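Local coordinates for protein dITP/XTP pyrophosphatase (Coxiella burnetii, PDB 3TQU) that probably hydrolyses non-canonical purine nucleoside triphosphates such as XTP, dITP and ITP to their monophosphates and diphosphate, cleansing the nucleotide pool, at residues L66-A79 with D116-E129. Sequence-based numbering, arbitrary orientation. Where two conformers were deposited one is given.
Sequences LPALADDSGLTIAA and DRSASFHCVIALME. With CA (calcium ion), chain E.
L75 and F121 face each other as a non-hydrogen-bonded pair in an antiparallel ladder joining strands 68-77 and 118-128, whose axes run at 162° to each other. Chi1 (180°) sets L75 CG anti to the backbone N, and the turn at chi2 brings CD1 over the centre of the F121 ring, 4.1 Å from its centroid and 9° off the normal: a CH-pi contact. The ring also stacks on H185, a predicted substrate-binding residue. Farther along this buried face, I125 CG2 packs 3.7 Å from L69 CD2, under helix 185-199. Five hydrogen-bonded pairs, A68-M128 to T76-S120, pin the register; A126 N to A70 O is the shortest bond, 2.7 Å. On the other face T76 OG1, in the H122 ring plane, hydrogen-bonds NE2 at 3.2 Å, while H122 ND1 is hydrogen-bonded to H140 NE2. The A78/A79-D116 end is more exposed: after I77 one backbone bond follows, A78 N to S118 O (3.0 Å), then water 4 bridges A79 N to D116 O and S118 O. A continuous backbone ladder thus fixes the strand bearing D72, the predicted proton acceptor, its carboxylate shared between calcium (OD1, 2.6 Å; E44 also binds) and, through OD2, hydrogen bonds with N52 and water 1.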
ATOM      1  N   LEU A  66      -9.951 -15.098 -11.007  1.00 14.62           N
ATOM      2  CA  LEU A  66      -9.424 -15.619  -9.749  1.00 13.13           C
ATOM      3  C   LEU A  66      -8.738 -14.504  -8.965  1.00 13.09           C
ATOM      4  O   LEU A  66      -8.437 -13.455  -9.527  1.00 14.52           O
ATOM      5  CB  LEU A  66      -8.410 -16.731 -10.019  1.00 12.86           C
ATOM      6  CG  LEU A  66      -8.871 -18.070 -10.590  1.00 16.06           C
ATOM      7  CD1 LEU A  66      -7.667 -18.973 -10.788  1.00 17.37           C
ATOM      8  CD2 LEU A  66      -9.890 -18.734  -9.682  1.00 18.98           C
ATOM      9  N   PRO A  67      -8.490 -14.730  -7.664  1.00 13.95           N
ATOM     10  CA  PRO A  67      -7.631 -13.814  -6.906  1.00 14.32           C
ATOM     11  C   PRO A  67      -6.269 -13.742  -7.584  1.00 15.45           C
ATOM     12  O   PRO A  67      -5.854 -14.721  -8.196  1.00 15.36           O
ATOM     13  CB  PRO A  67      -7.498 -14.502  -5.546  1.00 16.19           C
ATOM     14  CG  PRO A  67      -8.699 -15.382  -5.441  1.00 17.88           C
ATOM     15  CD  PRO A  67      -8.987 -15.842  -6.835  1.00 12.96           C
ATOM     16  N   ALA A  68      -5.583 -12.611  -7.488  1.00 12.82           N
ATOM     17  CA  ALA A  68      -4.310 -12.467  -8.178  1.00 11.88           C
ATOM     18  C   ALA A  68      -3.300 -11.742  -7.306  1.00 14.01           C
ATOM     19  O   ALA A  68      -3.654 -10.845  -6.538  1.00 11.95           O
ATOM     20  CB  ALA A  68      -4.496 -11.743  -9.500  1.00 11.55           C
ATOM     21  N   LEU A  69      -2.040 -12.139  -7.434  1.00 13.10           N
ATOM     22  CA  LEU A  69      -0.965 -11.559  -6.647  1.00 13.57           C
ATOM     23  C   LEU A  69       0.129 -11.049  -7.571  1.00 11.24           C
ATOM     24  O   LEU A  69       0.560 -11.755  -8.489  1.00  7.49           O
ATOM     25  CB  LEU A  69      -0.400 -12.604  -5.685  1.00 16.08           C
ATOM     26  CG  LEU A  69       0.662 -12.161  -4.677  1.00 18.54           C
ATOM     27  CD1 LEU A  69       0.645 -13.078  -3.468  1.00 16.48           C
ATOM     28  CD2 LEU A  69       2.052 -12.121  -5.314  1.00 17.94           C
ATOM     29  N   ALA A  70       0.570  -9.819  -7.336  1.00  8.00           N
ATOM     30  CA  ALA A  70       1.652  -9.250  -8.123  1.00  7.39           C
ATOM     31  C   ALA A  70       2.603  -8.479  -7.223  1.00 15.39           C
ATOM     32  O   ALA A  70       2.254  -8.126  -6.096  1.00 14.09           O
ATOM     33  CB  ALA A  70       1.099  -8.344  -9.212  1.00  8.48           C
ATOM     34  N   ASP A  71       3.810  -8.224  -7.715  1.00 13.18           N
ATOM     35  CA  ASP A  71       4.749  -7.402  -6.970  1.00 14.20           C
ATOM     36  C   ASP A  71       5.440  -6.421  -7.898  1.00 15.19           C
ATOM     37  O   ASP A  71       5.501  -6.633  -9.109  1.00 15.38           O
ATOM     38  CB  ASP A  71       5.801  -8.264  -6.267  1.00 16.88           C
ATOM     39  CG  ASP A  71       7.022  -8.522  -7.137  1.00 20.75           C
ATOM     40  OD1 ASP A  71       7.111  -9.612  -7.738  1.00 19.06           O
ATOM     41  OD2 ASP A  71       7.894  -7.631  -7.219  1.00 26.14           O
ATOM     42  N   ASP A  72       5.949  -5.340  -7.321  1.00 13.33           N
ATOM     43  CA  ASP A  72       6.886  -4.483  -8.026  1.00 11.30           C
ATOM     44  C   ASP A  72       8.046  -4.171  -7.090  1.00 12.90           C
ATOM     45  O   ASP A  72       7.867  -4.074  -5.871  1.00 11.54           O
ATOM     46  CB  ASP A  72       6.220  -3.201  -8.529  1.00  8.96           C
ATOM     47  CG  ASP A  72       7.121  -2.414  -9.455  1.00 13.82           C
ATOM     48  OD1 ASP A  72       8.052  -3.028 -10.008  1.00 14.48           O
ATOM     49  OD2 ASP A  72       6.913  -1.195  -9.633  1.00 14.96           O
ATOM     50  N   SER A  73       9.238  -4.028  -7.654  1.00 11.06           N
ATOM     51  CA  SER A  73      10.432  -3.857  -6.844  1.00 11.51           C
ATOM     52  C   SER A  73      11.407  -2.889  -7.491  1.00 12.89           C
ATOM     53  O   SER A  73      11.317  -2.602  -8.684  1.00 13.06           O
ATOM     54  CB  SER A  73      11.119  -5.204  -6.642  1.00 12.13           C
ATOM     55  OG  SER A  73      11.524  -5.743  -7.891  1.00 15.55           O
ATOM     56  N   GLY A  74      12.355  -2.398  -6.705  1.00 11.50           N
ATOM     57  CA  GLY A  74      13.351  -1.500  -7.246  1.00 12.80           C
ATOM     58  C   GLY A  74      14.363  -1.039  -6.224  1.00 13.45           C
ATOM     59  O   GLY A  74      14.267  -1.353  -5.037  1.00 12.25           O
ATOM     60  N   LEU A  75      15.345  -0.292  -6.711  1.00 14.30           N
ATOM     61  CA  LEU A  75      16.396   0.272  -5.885  1.00 15.55           C
ATOM     62  C   LEU A  75      16.137   1.765  -5.762  1.00 14.29           C
ATOM     63  O   LEU A  75      15.867   2.426  -6.763  1.00 13.63           O
ATOM     64  CB  LEU A  75      17.747   0.037  -6.559  1.00 14.13           C
ATOM     65  CG  LEU A  75      18.993   0.556  -5.854  1.00 13.36           C
ATOM     66  CD1 LEU A  75      19.133  -0.074  -4.474  1.00 12.64           C
ATOM     67  CD2 LEU A  75      20.226   0.281  -6.709  1.00 13.75           C
ATOM     68  N   THR A  76      16.197   2.293  -4.542  1.00 11.28           N
ATOM     69  CA  THR A  76      16.055   3.727  -4.331  1.00 11.82           C
ATOM     70  C   THR A  76      17.324   4.264  -3.688  1.00 13.81           C
ATOM     71  O   THR A  76      17.814   3.709  -2.710  1.00 14.84           O
ATOM     72  CB  THR A  76      14.851   4.066  -3.436  1.00 15.26           C
ATOM     73  OG1 THR A  76      15.047   3.508  -2.132  1.00 17.38           O
ATOM     74  CG2 THR A  76      13.564   3.515  -4.037  1.00 15.77           C
ATOM     75  N   ILE A  77      17.856   5.345  -4.243  1.00 18.12           N
ATOM     76  CA  ILE A  77      19.100   5.918  -3.743  1.00 17.57           C
ATOM     77  C   ILE A  77      18.891   7.335  -3.217  1.00 16.54           C
ATOM     78  O   ILE A  77      18.470   8.228  -3.950  1.00 17.91           O
ATOM     79  CB  ILE A  77      20.194   5.886  -4.820  1.00 15.71           C
ATOM     80  CG1 ILE A  77      20.446   4.437  -5.253  1.00 14.89           C
ATOM     81  CG2 ILE A  77      21.469   6.519  -4.301  1.00 16.67           C
ATOM     82  CD1 ILE A  77      21.429   4.284  -6.406  1.00 15.22           C
ATOM     83  N   ALA A  78      19.195   7.523  -1.937  1.00 18.20           N
ATOM     84  CA  ALA A  78      18.931   8.784  -1.252  1.00 21.47           C
ATOM     85  C   ALA A  78      19.488   9.992  -2.000  1.00 23.74           C
ATOM     86  O   ALA A  78      18.776  10.969  -2.229  1.00 21.42           O
ATOM     87  CB  ALA A  78      19.466   8.737   0.177  1.00 20.77           C
ATOM     88  N   ALA A  79      20.757   9.920  -2.385  1.00 25.90           N
ATOM     89  CA  ALA A  79      21.415  11.036  -3.058  1.00 27.68           C
ATOM     90  C   ALA A  79      20.815  11.324  -4.430  1.00 25.09           C
ATOM     91  O   ALA A  79      21.030  12.396  -4.991  1.00 25.39           O
ATOM     92  CB  ALA A  79      22.909  10.783  -3.175  1.00 28.08           C
ATOM     93  N   ASP A 116      26.525  10.907   0.755  1.00 41.83           N
ATOM     94  CA  ASP A 116      25.520   9.930   1.160  1.00 36.99           C
ATOM     95  C   ASP A 116      25.346   8.840   0.106  1.00 30.14           C
ATOM     96  O   ASP A 116      24.839   9.096  -0.984  1.00 26.02           O
ATOM     97  CB  ASP A 116      24.179  10.616   1.427  1.00 38.39           C
ATOM     98  CG  ASP A 116      23.200   9.713   2.148  1.00 41.08           C
ATOM     99  OD1 ASP A 116      23.502   8.512   2.287  1.00 40.88           O
ATOM    100  OD2 ASP A 116      22.132  10.202   2.571  1.00 43.93           O
ATOM    101  N   ARG A 117      25.768   7.624   0.441  1.00 27.04           N
ATOM    102  CA  ARG A 117      25.638   6.485  -0.463  1.00 24.49           C
ATOM    103  C   ARG A 117      24.447   5.619  -0.063  1.00 19.85           C
ATOM    104  O   ARG A 117      24.291   4.501  -0.554  1.00 17.08           O
ATOM    105  CB  ARG A 117      26.912   5.634  -0.438  1.00 26.11           C
ATOM    106  CG  ARG A 117      28.212   6.415  -0.588  1.00 30.20           C
ATOM    107  CD  ARG A 117      28.524   6.742  -2.040  1.00 30.06           C
ATOM    108  NE  ARG A 117      28.779   5.545  -2.838  1.00 28.86           N
ATOM    109  CZ  ARG A 117      29.156   5.567  -4.113  1.00 28.84           C
ATOM    110  NH1 ARG A 117      29.330   6.726  -4.734  1.00 30.73           N
ATOM    111  NH2 ARG A 117      29.362   4.433  -4.769  1.00 28.49           N
ATOM    112  N   SER A 118      23.614   6.134   0.837  1.00 15.57           N
ATOM    113  CA  SER A 118      22.484   5.368   1.359  1.00 17.24           C
ATOM    114  C   SER A 118      21.535   4.931   0.253  1.00 15.62           C
ATOM    115  O   SER A 118      21.277   5.686  -0.685  1.00 15.55           O
ATOM    116  CB  SER A 118      21.719   6.177   2.409  1.00 22.01           C
ATOM    117  OG  SER A 118      22.532   6.418   3.545  1.00 29.31           O
ATOM    118  N   ALA A 119      21.019   3.712   0.376  1.00 13.20           N
ATOM    119  CA  ALA A 119      20.103   3.166  -0.613  1.00 15.04           C
ATOM    120  C   ALA A 119      19.238   2.085   0.018  1.00 15.27           C
ATOM    121  O   ALA A 119      19.549   1.581   1.094  1.00 14.88           O
ATOM    122  CB  ALA A 119      20.874   2.607  -1.801  1.00 14.36           C
ATOM    123  N   SER A 120      18.148   1.739  -0.655  1.00 14.24           N
ATOM    124  CA  SER A 120      17.256   0.698  -0.172  1.00 14.03           C
ATOM    125  C   SER A 120      16.660  -0.069  -1.339  1.00 13.43           C
ATOM    126  O   SER A 120      16.371   0.512  -2.390  1.00 13.65           O
ATOM    127  CB  SER A 120      16.128   1.301   0.668  1.00 18.00           C
ATOM    128  OG  SER A 120      16.644   2.093   1.720  1.00 21.24           O
ATOM    129  N   PHE A 121      16.505  -1.377  -1.158  1.00 11.91           N
ATOM    130  CA  PHE A 121      15.718  -2.199  -2.068  1.00 14.32           C
ATOM    131  C   PHE A 121      14.303  -2.275  -1.517  1.00 14.21           C
ATOM    132  O   PHE A 121      14.118  -2.413  -0.305  1.00  9.53           O
ATOM    133  CB  PHE A 121      16.280  -3.618  -2.147  1.00  7.16           C
ATOM    134  CG  PHE A 121      17.275  -3.826  -3.250  1.00 10.02           C
ATOM    135  CD1 PHE A 121      16.921  -3.605  -4.571  1.00 14.59           C
ATOM    136  CD2 PHE A 121      18.552  -4.282  -2.969  1.00 13.56           C
ATOM    137  CE1 PHE A 121      17.834  -3.809  -5.591  1.00 16.82           C
ATOM    138  CE2 PHE A 121      19.470  -4.491  -3.988  1.00 16.38           C
ATOM    139  CZ  PHE A 121      19.107  -4.252  -5.299  1.00 19.11           C
ATOM    140  N   HIS A 122      13.314  -2.198  -2.402  1.00 10.46           N
ATOM    141  CA  HIS A 122      11.918  -2.289  -1.995  1.00  9.52           C
ATOM    142  C   HIS A 122      11.211  -3.395  -2.754  1.00 10.21           C
ATOM    143  O   HIS A 122      11.420  -3.565  -3.958  1.00 10.33           O
ATOM    144  CB  HIS A 122      11.187  -0.970  -2.256  1.00  9.42           C
ATOM    145  CG  HIS A 122      11.710   0.179  -1.457  1.00 12.46           C
ATOM    146  ND1 HIS A 122      11.095   0.624  -0.306  1.00 13.84           N
ATOM    147  CD2 HIS A 122      12.791   0.973  -1.638  1.00 15.48           C
ATOM    148  CE1 HIS A 122      11.774   1.646   0.185  1.00 18.00           C
ATOM    149  NE2 HIS A 122      12.807   1.879  -0.606  1.00 19.22           N
ATOM    150  N   CYS A 123      10.367  -4.142  -2.049  1.00 10.31           N
ATOM    151  CA  CYS A 123       9.472  -5.092  -2.692  1.00  8.77           C
ATOM    152  C   CYS A 123       8.060  -4.887  -2.171  1.00 10.79           C
ATOM    153  O   CYS A 123       7.810  -5.009  -0.969  1.00 13.06           O
ATOM    154  CB  CYS A 123       9.908  -6.531  -2.430  1.00  8.83           C
ATOM    155  SG  CYS A 123       8.741  -7.755  -3.083  1.00 12.98           S
ATOM    156  N   VAL A 124       7.139  -4.571  -3.072  1.00  8.65           N
ATOM    157  CA  VAL A 124       5.750  -4.377  -2.686  1.00 10.33           C
ATOM    158  C   VAL A 124       4.898  -5.429  -3.368  1.00 12.41           C
ATOM    159  O   VAL A 124       4.876  -5.524  -4.595  1.00 10.37           O
ATOM    160  CB  VAL A 124       5.235  -2.976  -3.068  1.00 13.16           C
ATOM    161  CG1 VAL A 124       3.776  -2.803  -2.620  1.00 13.37           C
ATOM    162  CG2 VAL A 124       6.115  -1.899  -2.454  1.00 13.28           C
ATOM    163  N   ILE A 125       4.211  -6.223  -2.556  1.00 10.77           N
ATOM    164  CA  ILE A 125       3.328  -7.269  -3.042  1.00  9.92           C
ATOM    165  C   ILE A 125       1.887  -6.823  -2.854  1.00 10.86           C
ATOM    166  O   ILE A 125       1.523  -6.297  -1.800  1.00 11.35           O
ATOM    167  CB  ILE A 125       3.562  -8.587  -2.268  1.00 10.36           C
ATOM    168  CG1 ILE A 125       4.978  -9.101  -2.528  1.00 11.45           C
ATOM    169  CG2 ILE A 125       2.525  -9.640  -2.649  1.00  9.38           C
ATOM    170  CD1 ILE A 125       5.347 -10.337  -1.729  1.00 15.80           C
ATOM    171  N   ALA A 126       1.075  -7.014  -3.884  1.00 10.15           N
ATOM    172  CA  ALA A 126      -0.351  -6.743  -3.779  1.00 10.06           C
ATOM    173  C   ALA A 126      -1.131  -8.013  -4.070  1.00 10.84           C
ATOM    174  O   ALA A 126      -0.886  -8.684  -5.071  1.00 13.43           O
ATOM    175  CB  ALA A 126      -0.762  -5.627  -4.732  1.00  8.93           C
ATOM    176  N   LEU A 127      -2.057  -8.347  -3.179  1.00 12.63           N
ATOM    177  CA  LEU A 127      -2.950  -9.482  -3.380  1.00 10.84           C
ATOM    178  C   LEU A 127      -4.390  -8.990  -3.469  1.00 13.45           C
ATOM    179  O   LEU A 127      -4.911  -8.403  -2.519  1.00 14.89           O
ATOM    180  CB  LEU A 127      -2.806 -10.481  -2.230  1.00 12.50           C
ATOM    181  CG  LEU A 127      -3.767 -11.669  -2.240  1.00 15.55           C
ATOM    182  CD1 LEU A 127      -3.696 -12.393  -3.575  1.00 15.87           C
ATOM    183  CD2 LEU A 127      -3.475 -12.619  -1.083  1.00 17.74           C
HETATM  184  N   MSE A 128      -5.021  -9.215  -4.620  0.62 12.66           N
HETATM  185  CA  MSE A 128      -6.400  -8.789  -4.849  0.62 12.91           C
HETATM  186  C   MSE A 128      -7.351  -9.982  -4.814  0.62 13.98           C
HETATM  187  O   MSE A 128      -7.070 -11.013  -5.418  0.62 12.91           O
HETATM  188  CB  MSE A 128      -6.518  -8.107  -6.214  0.62 12.52           C
HETATM  189  CG  MSE A 128      -5.631  -6.889  -6.392  0.62 13.87           C
HETATM  190 SE   MSE A 128      -6.574  -5.242  -5.978  0.62 18.65          SE
HETATM  191  CE  MSE A 128      -7.777  -5.182  -7.515  0.62  8.66           C
ATOM    192  N   GLU A 129      -8.473  -9.843  -4.114  1.00 15.67           N
ATOM    193  CA  GLU A 129      -9.488 -10.890  -4.097  1.00 16.68           C
ATOM    194  C   GLU A 129     -10.138 -11.009  -5.473  1.00 17.37           C
ATOM    195  O   GLU A 129     -10.395 -12.110  -5.957  1.00 19.00           O
ATOM    196  CB  GLU A 129     -10.543 -10.614  -3.026  1.00 22.73           C
ATOM    197  CG  GLU A 129     -11.590 -11.705  -2.903  1.00 30.07           C
ATOM    198  CD  GLU A 129     -10.985 -13.073  -2.644  1.00 35.41           C
ATOM    199  OE1 GLU A 129      -9.855 -13.138  -2.112  1.00 38.67           O
ATOM    200  OE2 GLU A 129     -11.639 -14.085  -2.977  1.00 37.17           O
TER
HETATM  201 CA    CA E 201       8.700  -3.411 -12.457  1.00 17.38          CA
HETATM  202  O   HOH W   1       8.583  -0.860 -11.780  0.64 21.62           O
HETATM  203  O   HOH W   2      10.794  -3.901 -10.990  0.70 12.84           O
HETATM  204  O   HOH W   3      16.492   5.074  -0.042  1.00 21.80           O
HETATM  205  O   HOH W   4      22.621   7.922  -1.801  0.72 12.78           O
HETATM  206  O   HOH W   5      10.674  -3.045 -14.142  0.67 21.60           O
HETATM  207  O   HOH W   6       8.307  -5.807 -11.828  1.00 18.83           O
HETATM  208  O   HOH W   7       9.239  -5.267 -14.278  1.00 40.54           O